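Local structure of deoxyribose-phosphate aldolase (Toxoplasma gondii, 4EIV) at residues K19-A33 / V269-Y283. The protein belongs to the deoxyribose-phosphate aldolase family, enzymes built on a closed barrel of eight parallel strands ringed by helices. Sequence-based numbering, arbitrary orientation.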
loop_
_atom_site.group_PDB
_atom_site.type_symbol
_atom_site.label_atom_id
_atom_site.label_comp_id
_atom_site.label_asym_id
_atom_site.label_seq_id
_atom_site.Cartn_x
_atom_site.Cartn_y
_atom_site.Cartn_z
ATOM N N LYS A 19 5.713 10.239 -11.710
ATOM C CA LYS A 19 4.841 9.550 -12.653
ATOM C C LYS A 19 5.123 8.047 -12.607
ATOM O O LYS A 19 4.202 7.253 -12.662
ATOM C CB LYS A 19 5.015 10.106 -14.071
ATOM C CG LYS A 19 4.500 11.529 -14.219
ATOM C CD LYS A 19 4.823 12.130 -15.587
ATOM C CE LYS A 19 4.309 13.557 -15.747
ATOM N NZ LYS A 19 4.842 14.197 -16.977
ATOM N N GLN A 20 6.403 7.676 -12.527
ATOM C CA GLN A 20 6.787 6.266 -12.457
ATOM C C GLN A 20 6.209 5.580 -11.230
ATOM O O GLN A 20 5.687 4.474 -11.345
ATOM C CB GLN A 20 8.309 6.131 -12.508
ATOM C CG GLN A 20 8.898 6.540 -13.860
ATOM C CD GLN A 20 10.373 6.901 -13.812
ATOM O OE1 GLN A 20 10.956 7.074 -12.748
ATOM N NE2 GLN A 20 10.982 7.006 -14.988
ATOM N N PHE A 21 6.226 6.264 -10.087
ATOM C CA PHE A 21 5.671 5.688 -8.867
ATOM C C PHE A 21 4.146 5.560 -8.963
ATOM O O PHE A 21 3.559 4.557 -8.578
ATOM C CB PHE A 21 6.067 6.502 -7.623
ATOM C CG PHE A 21 5.286 6.114 -6.406
ATOM C CD1 PHE A 21 5.376 4.843 -5.881
ATOM C CD2 PHE A 21 4.402 7.012 -5.822
ATOM C CE1 PHE A 21 4.588 4.489 -4.780
ATOM C CE2 PHE A 21 3.638 6.677 -4.762
ATOM C CZ PHE A 21 3.704 5.423 -4.237
ATOM N N THR A 22 3.510 6.586 -9.493
ATOM C CA THR A 22 2.056 6.572 -9.652
ATOM C C THR A 22 1.663 5.463 -10.608
ATOM O O THR A 22 0.716 4.715 -10.327
ATOM C CB THR A 22 1.543 7.947 -10.128
ATOM O OG1 THR A 22 1.955 8.926 -9.181
ATOM C CG2 THR A 22 0.013 7.970 -10.261
ATOM N N SER A 23 2.386 5.330 -11.719
ATOM C CA SER A 23 2.102 4.256 -12.680
ATOM C C SER A 23 2.244 2.881 -12.035
ATOM O O SER A 23 1.385 2.017 -12.215
ATOM C CB SER A 23 3.052 4.336 -13.870
ATOM O OG SER A 23 2.863 5.524 -14.611
ATOM N N ARG A 24 3.322 2.691 -11.274
ATOM C CA ARG A 24 3.567 1.402 -10.609
ATOM C C ARG A 24 2.453 1.055 -9.630
ATOM O O ARG A 24 2.009 -0.086 -9.534
ATOM C CB ARG A 24 4.925 1.395 -9.912
ATOM C CG ARG A 24 5.224 0.087 -9.172
ATOM C CD ARG A 24 5.315 -1.097 -10.115
ATOM N NE ARG A 24 5.461 -2.374 -9.424
ATOM C CZ ARG A 24 4.468 -3.198 -9.114
ATOM N NH1 ARG A 24 3.195 -2.875 -9.361
ATOM N NH2 ARG A 24 4.743 -4.351 -8.539
ATOM N N THR A 25 2.022 2.067 -8.886
ATOM C CA THR A 25 0.923 1.933 -7.959
ATOM C C THR A 25 -0.364 1.526 -8.680
ATOM O O THR A 25 -1.063 0.617 -8.258
ATOM C CB THR A 25 0.701 3.267 -7.212
ATOM O OG1 THR A 25 1.847 3.565 -6.398
ATOM C CG2 THR A 25 -0.533 3.197 -6.308
ATOM N N LEU A 26 -0.685 2.221 -9.754
ATOM C CA LEU A 26 -1.885 1.889 -10.523
ATOM C C LEU A 26 -1.835 0.471 -11.117
ATOM O O LEU A 26 -2.855 -0.193 -11.165
ATOM C CB LEU A 26 -2.153 2.972 -11.584
ATOM C CG LEU A 26 -2.642 4.311 -11.011
ATOM C CD1 LEU A 26 -2.527 5.407 -12.017
ATOM C CD2 LEU A 26 -4.069 4.209 -10.449
ATOM N N LEU A 27 -0.667 0.027 -11.572
ATOM C CA LEU A 27 -0.542 -1.332 -12.114
ATOM C C LEU A 27 -0.955 -2.352 -11.054
ATOM O O LEU A 27 -1.578 -3.356 -11.355
ATOM C CB LEU A 27 0.870 -1.641 -12.607
ATOM C CG LEU A 27 1.324 -0.908 -13.872
ATOM C CD1 LEU A 27 2.828 -1.100 -14.068
ATOM C CD2 LEU A 27 0.534 -1.381 -15.126
ATOM N N ASN A 28 -0.609 -2.084 -9.795
ATOM C CA ASN A 28 -0.938 -2.972 -8.690
ATOM C C ASN A 28 -2.453 -3.078 -8.396
ATOM O O ASN A 28 -2.874 -3.976 -7.680
ATOM C CB ASN A 28 -0.211 -2.479 -7.432
ATOM C CG ASN A 28 -0.458 -3.358 -6.219
ATOM O OD1 ASN A 28 -0.214 -4.549 -6.232
ATOM N ND2 ASN A 28 -0.936 -2.742 -5.139
ATOM N N PHE A 29 -3.232 -2.130 -8.925
ATOM C CA PHE A 29 -4.691 -2.085 -8.753
ATOM C C PHE A 29 -5.473 -2.405 -10.023
ATOM O O PHE A 29 -6.703 -2.531 -9.976
ATOM C CB PHE A 29 -5.156 -0.668 -8.379
ATOM C CG PHE A 29 -4.512 -0.097 -7.157
ATOM C CD1 PHE A 29 -4.262 -0.882 -6.042
ATOM C CD2 PHE A 29 -4.215 1.267 -7.104
ATOM C CE1 PHE A 29 -3.686 -0.329 -4.906
ATOM C CE2 PHE A 29 -3.647 1.823 -5.955
ATOM C CZ PHE A 29 -3.396 1.015 -4.856
ATOM N N PHE A 30 -4.777 -2.542 -11.145
ATOM C CA PHE A 30 -5.457 -2.517 -12.435
ATOM C C PHE A 30 -6.095 -3.792 -12.897
ATOM O O PHE A 30 -5.522 -4.876 -12.771
ATOM C CB PHE A 30 -4.476 -1.993 -13.522
ATOM C CG PHE A 30 -5.127 -1.246 -14.666
ATOM C CD1 PHE A 30 -5.472 0.080 -14.514
ATOM C CD2 PHE A 30 -5.388 -1.850 -15.878
ATOM C CE1 PHE A 30 -6.047 0.771 -15.535
ATOM C CE2 PHE A 30 -5.979 -1.142 -16.916
ATOM C CZ PHE A 30 -6.316 0.159 -16.727
ATOM N N GLU A 31 -7.294 -3.629 -13.458
ATOM C CA GLU A 31 -8.032 -4.716 -14.100
ATOM C C GLU A 31 -8.414 -4.200 -15.487
ATOM O O GLU A 31 -9.239 -3.305 -15.623
ATOM C CB GLU A 31 -9.252 -5.102 -13.262
ATOM C CG GLU A 31 -8.879 -5.758 -11.944
ATOM C CD GLU A 31 -10.036 -6.059 -11.043
ATOM O OE1 GLU A 31 -11.067 -5.384 -11.132
ATOM O OE2 GLU A 31 -9.916 -6.994 -10.221
ATOM N N VAL A 32 -7.793 -4.769 -16.515
ATOM C CA VAL A 32 -8.007 -4.300 -17.876
ATOM C C VAL A 32 -9.239 -4.956 -18.505
ATOM O O VAL A 32 -9.480 -6.137 -18.308
ATOM C CB VAL A 32 -6.741 -4.545 -18.746
ATOM C CG1 VAL A 32 -6.456 -6.034 -18.955
ATOM C CG2 VAL A 32 -6.817 -3.775 -20.070
ATOM N N ALA A 33 -10.004 -4.165 -19.242
ATOM C CA ALA A 33 -11.203 -4.628 -19.905
ATOM C C ALA A 33 -10.944 -5.184 -21.304
ATOM O O ALA A 33 -10.214 -4.591 -22.087
ATOM C CB ALA A 33 -12.207 -3.469 -20.007
ATOM N N VAL A 269 -8.840 -0.550 -9.977
ATOM C CA VAL A 269 -9.092 0.411 -11.010
ATOM C C VAL A 269 -9.337 -0.381 -12.282
ATOM O O VAL A 269 -8.494 -1.180 -12.707
ATOM C CB VAL A 269 -7.930 1.375 -11.201
ATOM C CG1 VAL A 269 -8.133 2.262 -12.412
ATOM C CG2 VAL A 269 -7.757 2.207 -9.949
ATOM N N GLY A 270 -10.508 -0.200 -12.878
ATOM C CA GLY A 270 -10.827 -0.819 -14.166
ATOM C C GLY A 270 -10.625 0.181 -15.283
ATOM O O GLY A 270 -11.087 1.301 -15.205
ATOM N N GLY A 271 -9.924 -0.232 -16.327
ATOM C CA GLY A 271 -9.714 0.658 -17.441
ATOM C C GLY A 271 -9.384 -0.076 -18.720
ATOM O O GLY A 271 -9.334 -1.301 -18.739
ATOM N N GLY A 272 -9.165 0.693 -19.774
ATOM C CA GLY A 272 -8.909 0.134 -21.087
ATOM C C GLY A 272 -7.473 -0.225 -21.373
ATOM O O GLY A 272 -6.555 0.086 -20.606
ATOM N N PHE A 273 -7.302 -0.866 -22.515
ATOM C CA PHE A 273 -6.009 -1.319 -22.995
ATOM C C PHE A 273 -5.039 -0.170 -23.215
ATOM O O PHE A 273 -3.868 -0.287 -22.861
ATOM C CB PHE A 273 -6.248 -2.145 -24.273
ATOM C CG PHE A 273 -5.041 -2.868 -24.809
ATOM C CD1 PHE A 273 -4.053 -3.381 -23.975
ATOM C CD2 PHE A 273 -4.973 -3.154 -26.164
ATOM C CE1 PHE A 273 -2.972 -4.076 -24.501
ATOM C CE2 PHE A 273 -3.903 -3.852 -26.688
ATOM C CZ PHE A 273 -2.900 -4.318 -25.845
ATOM N N ASN A 274 -5.499 0.928 -23.816
ATOM C CA ASN A 274 -4.619 2.078 -24.025
ATOM C C ASN A 274 -4.103 2.648 -22.690
ATOM O O ASN A 274 -2.914 2.971 -22.579
ATOM C CB ASN A 274 -5.282 3.146 -24.892
ATOM C CG ASN A 274 -5.454 2.700 -26.338
ATOM O OD1 ASN A 274 -4.681 1.880 -26.850
ATOM N ND2 ASN A 274 -6.454 3.259 -27.011
ATOM N N LEU A 275 -4.963 2.691 -21.669
ATOM C CA LEU A 275 -4.515 3.161 -20.350
ATOM C C LEU A 275 -3.475 2.199 -19.774
ATOM O O LEU A 275 -2.461 2.624 -19.230
ATOM C CB LEU A 275 -5.690 3.389 -19.396
ATOM C CG LEU A 275 -5.375 3.771 -17.938
ATOM C CD1 LEU A 275 -4.517 5.043 -17.864
ATOM C CD2 LEU A 275 -6.680 3.999 -17.207
ATOM N N LEU A 276 -3.740 0.899 -19.860
ATOM C CA LEU A 276 -2.776 -0.099 -19.403
ATOM C C LEU A 276 -1.412 0.112 -20.051
ATOM O O LEU A 276 -0.377 0.105 -19.373
ATOM C CB LEU A 276 -3.288 -1.517 -19.684
ATOM C CG LEU A 276 -2.297 -2.644 -19.397
ATOM C CD1 LEU A 276 -1.795 -2.574 -17.938
ATOM C CD2 LEU A 276 -2.904 -3.993 -19.746
ATOM N N LYS A 277 -1.398 0.319 -21.367
ATOM C CA LYS A 277 -0.145 0.554 -22.062
ATOM C C LYS A 277 0.535 1.860 -21.617
ATOM O O LYS A 277 1.740 1.884 -21.473
ATOM C CB LYS A 277 -0.339 0.495 -23.578
ATOM C CG LYS A 277 -0.636 -0.946 -24.077
ATOM C CD LYS A 277 -0.812 -1.080 -25.589
ATOM C CE LYS A 277 -2.145 -0.522 -26.061
ATOM N NZ LYS A 277 -2.334 -0.754 -27.517
ATOM N N GLU A 278 -0.242 2.908 -21.349
ATOM C CA GLU A 278 0.321 4.159 -20.849
ATOM C C GLU A 278 1.003 3.916 -19.499
ATOM O O GLU A 278 2.119 4.373 -19.252
ATOM C CB GLU A 278 -0.761 5.237 -20.684
ATOM C CG GLU A 278 -0.163 6.587 -20.227
ATOM C CD GLU A 278 -1.184 7.681 -19.953
ATOM O OE1 GLU A 278 -2.397 7.414 -19.921
ATOM O OE2 GLU A 278 -0.748 8.839 -19.802
ATOM N N LEU A 279 0.346 3.150 -18.640
ATOM C CA LEU A 279 0.893 2.877 -17.317
ATOM C C LEU A 279 2.184 2.080 -17.426
ATOM O O LEU A 279 3.194 2.428 -16.804
ATOM C CB LEU A 279 -0.103 2.094 -16.466
ATOM C CG LEU A 279 -1.426 2.787 -16.121
ATOM C CD1 LEU A 279 -2.332 1.827 -15.353
ATOM C CD2 LEU A 279 -1.209 4.068 -15.332
ATOM N N ARG A 280 2.150 1.016 -18.222
ATOM C CA ARG A 280 3.299 0.135 -18.330
ATOM C C ARG A 280 4.483 0.839 -18.990
ATOM O O ARG A 280 5.632 0.691 -18.541
ATOM C CB ARG A 280 2.939 -1.190 -19.004
ATOM C CG ARG A 280 3.976 -2.220 -18.653
ATOM C CD ARG A 280 3.625 -3.611 -19.031
ATOM N NE ARG A 280 2.564 -4.272 -18.268
ATOM C CZ ARG A 280 2.652 -4.694 -17.006
ATOM N NH1 ARG A 280 3.690 -4.390 -16.221
ATOM N NH2 ARG A 280 1.652 -5.372 -16.497
ATOM N N ASP A 281 4.219 1.637 -20.023
ATOM C CA ASP A 281 5.274 2.404 -20.675
ATOM C C ASP A 281 5.952 3.356 -19.688
ATOM O O ASP A 281 7.179 3.505 -19.684
ATOM C CB ASP A 281 4.726 3.155 -21.897
ATOM C CG ASP A 281 4.354 2.208 -23.058
ATOM O OD1 ASP A 281 4.613 0.981 -22.979
ATOM O OD2 ASP A 281 3.789 2.692 -24.057
ATOM N N CYS A 282 5.149 3.986 -18.839
ATOM C CA CYS A 282 5.662 4.910 -17.849
ATOM C C CYS A 282 6.550 4.181 -16.842
ATOM O O CYS A 282 7.684 4.589 -16.588
ATOM C CB CYS A 282 4.508 5.598 -17.130
ATOM S SG CYS A 282 5.047 6.837 -15.933
ATOM N N TYR A 283 6.032 3.102 -16.265
ATOM C CA TYR A 283 6.797 2.332 -15.302
ATOM C C TYR A 283 8.106 1.789 -15.861
ATOM O O TYR A 283 9.155 1.844 -15.191
ATOM C CB TYR A 283 5.987 1.171 -14.732
ATOM C CG TYR A 283 6.863 0.257 -13.935
ATOM C CD1 TYR A 283 7.415 0.682 -12.733
ATOM C CD2 TYR A 283 7.212 -1.008 -14.412
ATOM C CE1 TYR A 283 8.268 -0.127 -12.009
ATOM C CE2 TYR A 283 8.068 -1.835 -13.688
ATOM C CZ TYR A 283 8.593 -1.381 -12.485
ATOM O OH TYR A 283 9.412 -2.184 -11.742
HETATM O O HOH W 1 8.307 -2.480 -9.139
#
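Phe30 lies wedged between strand 269-271 and helix 273-283. Val269 O lies over one face of its ring, while Leu275 CD2 meets the ring edge, 3.7 Å from Phe30 CE1. Leu279 CD1 comes in obliquely, 3.7 Å from Phe30 CD1, and the ring tip, CZ, lies 3.5 Å from Gly271 CA. With CG1 anti to the backbone N (chi1 172°), Val269 turns that methyl to the same ring and CG2 toward Leu26 and Phe29. Val269 N and O both face 29-31: N donates almost straight to Phe29 O (2.9 Å, 169°), and O accepts from Glu31 N at 2.8 Å, placing Val269 beside Phe30 in the parallel register. Farther along, Leu27 fits as a knob among Leu276, Leu279, Arg280 and Tyr283, its CD2 centred over one face of the Arg280 guanidinium, whose NH1 hydrogen-bonds to Pro55 O. Arg24 CD rests on the Tyr283 ring, 4.0 Å from its centroid, and a water links Arg24 NE with Tyr283 OH. The contact thus closes the TIM (beta/alpha)8 barrel between its first and last strands, with helix 17-27 packed across helix 273-284, flanked by helices 41-52 and 243-257.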